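Local coordinates for phenylacetic acid degradation-related protein (Ralstonia eutropha JMP134, PDB 2PIM) that probably hydrolyses acyl-CoA thioesters, as a hotdog-fold member of the thioesterase superfamily, at residues A[27-32]-A[39-44]. Sequence-based numbering, arbitrary orientation.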
ATOM      1  N   GLY A  27       1.424  13.288  -5.217  1.00 30.62           N
ATOM      2  CA  GLY A  27       1.042  12.829  -6.530  1.00 30.33           C
ATOM      3  C   GLY A  27       0.774  13.973  -7.486  1.00 29.59           C
ATOM      4  O   GLY A  27       0.012  14.884  -7.166  1.00 30.45           O
ATOM      5  N   VAL A  28       1.410  13.937  -8.653  1.00 29.88           N
ATOM      6  CA  VAL A  28       1.216  14.972  -9.692  1.00 28.04           C
ATOM      7  C   VAL A  28       1.238  14.289 -11.027  1.00 28.03           C
ATOM      8  O   VAL A  28       2.283  13.750 -11.452  1.00 24.61           O
ATOM      9  CB  VAL A  28       2.328  16.063  -9.702  1.00 27.75           C
ATOM     10  CG1 VAL A  28       2.018  17.120 -10.714  1.00 23.89           C
ATOM     11  CG2 VAL A  28       2.494  16.697  -8.340  1.00 29.44           C
ATOM     12  N   ILE A  29       0.092  14.350 -11.701  1.00 29.03           N
ATOM     13  CA  ILE A  29      -0.096  13.707 -12.991  1.00 27.65           C
ATOM     14  C   ILE A  29       0.756  14.430 -14.010  1.00 28.92           C
ATOM     15  O   ILE A  29       0.649  15.637 -14.175  1.00 27.34           O
ATOM     16  CB  ILE A  29      -1.556  13.810 -13.461  1.00 29.60           C
ATOM     17  CG1 ILE A  29      -2.527  13.171 -12.460  1.00 31.08           C
ATOM     18  CG2 ILE A  29      -1.708  13.219 -14.851  1.00 31.28           C
ATOM     19  CD1 ILE A  29      -2.447  11.757 -12.380  1.00 30.86           C
ATOM     20  N   ARG A  30       1.599  13.693 -14.718  1.00 29.00           N
ATOM     21  CA  ARG A  30       2.468  14.306 -15.702  1.00 27.23           C
ATOM     22  C   ARG A  30       2.046  14.003 -17.149  1.00 26.43           C
ATOM     23  O   ARG A  30       2.408  14.740 -18.014  1.00 25.86           O
ATOM     24  CB  ARG A  30       3.919  13.863 -15.462  1.00 27.51           C
ATOM     25  CG  ARG A  30       4.451  14.194 -14.088  1.00 30.34           C
ATOM     26  CD  ARG A  30       4.355  15.697 -13.781  1.00 29.89           C
ATOM     27  NE  ARG A  30       5.122  16.509 -14.724  1.00 20.46           N
ATOM     28  CZ  ARG A  30       6.431  16.742 -14.629  1.00 21.69           C
ATOM     29  NH1 ARG A  30       7.125  16.225 -13.631  1.00 23.97           N
ATOM     30  NH2 ARG A  30       7.038  17.538 -15.508  1.00 21.66           N
ATOM     31  N   ALA A  31       1.288  12.940 -17.408  1.00 26.70           N
ATOM     32  CA  ALA A  31       0.966  12.536 -18.774  1.00 25.79           C
ATOM     33  C   ALA A  31      -0.228  11.624 -18.796  1.00 27.29           C
ATOM     34  O   ALA A  31      -0.416  10.816 -17.882  1.00 28.14           O
ATOM     35  CB  ALA A  31       2.156  11.836 -19.422  1.00 25.63           C
ATOM     36  N   VAL A  32      -1.062  11.783 -19.816  1.00 27.38           N
ATOM     37  CA  VAL A  32      -2.182  10.872 -20.041  1.00 27.71           C
ATOM     38  C   VAL A  32      -2.309  10.616 -21.525  1.00 28.22           C
ATOM     39  O   VAL A  32      -2.083  11.502 -22.341  1.00 30.66           O
ATOM     40  CB  VAL A  32      -3.545  11.428 -19.563  1.00 28.68           C
ATOM     41  CG1 VAL A  32      -4.493  10.274 -19.245  1.00 28.96           C
ATOM     42  CG2 VAL A  32      -3.393  12.305 -18.355  1.00 32.15           C
ATOM     43  N   LEU A  39      -0.848   6.406 -18.459  1.00 26.53           N
ATOM     44  CA  LEU A  39      -0.867   7.555 -17.596  1.00 27.27           C
ATOM     45  C   LEU A  39       0.439   7.550 -16.809  1.00 27.97           C
ATOM     46  O   LEU A  39       0.987   6.514 -16.536  1.00 22.20           O
ATOM     47  CB  LEU A  39      -2.078   7.513 -16.654  1.00 29.52           C
ATOM     48  CG  LEU A  39      -2.263   8.693 -15.681  1.00 26.91           C
ATOM     49  CD1 LEU A  39      -3.715   9.117 -15.545  1.00 32.84           C
ATOM     50  CD2 LEU A  39      -1.709   8.345 -14.335  1.00 27.33           C
ATOM     51  N   GLU A  40       0.916   8.734 -16.457  1.00 28.12           N
ATOM     52  CA  GLU A  40       2.162   8.889 -15.740  1.00 30.37           C
ATOM     53  C   GLU A  40       1.921   9.894 -14.605  1.00 27.75           C
ATOM     54  O   GLU A  40       1.214  10.878 -14.799  1.00 24.00           O
ATOM     55  CB  GLU A  40       3.189   9.400 -16.728  1.00 32.87           C
ATOM     56  CG  GLU A  40       4.635   9.174 -16.381  1.00 44.02           C
ATOM     57  CD  GLU A  40       5.542   9.073 -17.646  1.00 36.23           C
ATOM     58  OE1 GLU A  40       5.604   8.022 -18.322  1.00 43.54           O
ATOM     59  OE2 GLU A  40       6.192  10.068 -17.962  1.00 58.67           O
ATOM     60  N   SER A  41       2.431   9.592 -13.416  1.00 25.28           N
ATOM     61  CA  SER A  41       2.343  10.491 -12.283  1.00 25.88           C
ATOM     62  C   SER A  41       3.658  10.492 -11.484  1.00 25.40           C
ATOM     63  O   SER A  41       4.334   9.464 -11.348  1.00 25.82           O
ATOM     64  CB  SER A  41       1.159  10.092 -11.384  1.00 26.09           C
ATOM     65  OG  SER A  41       0.998  10.970 -10.269  1.00 26.57           O
ATOM     66  N   ASP A  42       4.011  11.653 -10.960  1.00 25.70           N
ATOM     67  CA  ASP A  42       5.067  11.752  -9.970  1.00 28.76           C
ATOM     68  C   ASP A  42       4.520  11.440  -8.581  1.00 27.43           C
ATOM     69  O   ASP A  42       3.342  11.641  -8.341  1.00 29.31           O
ATOM     70  CB  ASP A  42       5.620  13.169  -9.938  1.00 28.52           C
ATOM     71  CG  ASP A  42       6.400  13.513 -11.168  1.00 33.78           C
ATOM     72  OD1 ASP A  42       7.032  12.602 -11.728  1.00 31.81           O
ATOM     73  OD2 ASP A  42       6.388  14.699 -11.556  1.00 26.15           O
ATOM     74  N   TYR A  43       5.392  10.973  -7.694  1.00 25.36           N
ATOM     75  CA  TYR A  43       5.087  10.768  -6.291  1.00 29.16           C
ATOM     76  C   TYR A  43       6.323  11.221  -5.491  1.00 31.88           C
ATOM     77  O   TYR A  43       7.439  11.289  -6.038  1.00 30.70           O
ATOM     78  CB  TYR A  43       4.691   9.278  -5.999  1.00 30.08           C
ATOM     79  CG  TYR A  43       3.408   8.891  -6.718  1.00 28.61           C
ATOM     80  CD1 TYR A  43       2.171   9.283  -6.231  1.00 25.97           C
ATOM     81  CD2 TYR A  43       3.445   8.209  -7.921  1.00 32.23           C
ATOM     82  CE1 TYR A  43       1.009   8.978  -6.898  1.00 26.35           C
ATOM     83  CE2 TYR A  43       2.288   7.919  -8.614  1.00 20.10           C
ATOM     84  CZ  TYR A  43       1.075   8.322  -8.116  1.00 27.85           C
ATOM     85  OH  TYR A  43      -0.071   8.057  -8.839  1.00 30.49           O
ATOM     86  N   VAL A  44       6.116  11.571  -4.217  1.00 30.40           N
ATOM     87  CA  VAL A  44       7.221  11.936  -3.323  1.00 30.31           C
ATOM     88  C   VAL A  44       7.126  11.009  -2.105  1.00 33.03           C
ATOM     89  O   VAL A  44       6.071  10.915  -1.473  1.00 31.58           O
ATOM     90  CB  VAL A  44       7.175  13.415  -2.868  1.00 30.40           C
ATOM     91  CG1 VAL A  44       8.257  13.704  -1.831  1.00 29.67           C
ATOM     92  CG2 VAL A  44       7.338  14.368  -4.043  1.00 26.15           C
TER
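R30 sets CG anti to its carbonyl carbon (chi1 -58°) and bends again at chi2 and chi3, so its chain curls round D42 OD2; D42 CG likewise lies anti to its own carbonyl carbon. R30 NH1 thereby reaches D42 OD2 at 2.7 Å, in the guanidinium plane and on the syn lone pair; the two flat groups are turned 71° apart. R30 CG and CD also lie against D42 OD2, while D42 OD1 pairs with R102, so two arginines share the carboxylate. E40, on the same face, extends to R102 and R104. Strands 28-33 and 38-45 form an antiparallel hairpin of the hotdog sheet, 38-45 pairing on its other side with strand 99-107; a classic bulge interrupts it, R30 and A31 both facing E40. E40 O takes R30 N at 2.8 Å and, weakly, A31 N at 3.3 Å. Regular pairing flanks the bulge: V28 and D42 exchange two backbone bonds, and E40 N donates to A31 O at 2.9 Å. On the face carrying I29, S41, V32 and L39, L39 CD2 meets I29 CD1 at 4.0 Å, the chains crossing nearly at right angles, while L39 CD1 touches V32 CG1, these side chains lying side by side. Helix 7-12 packs on I29, V32 and L39, helix 58-75 on L39 and Y43.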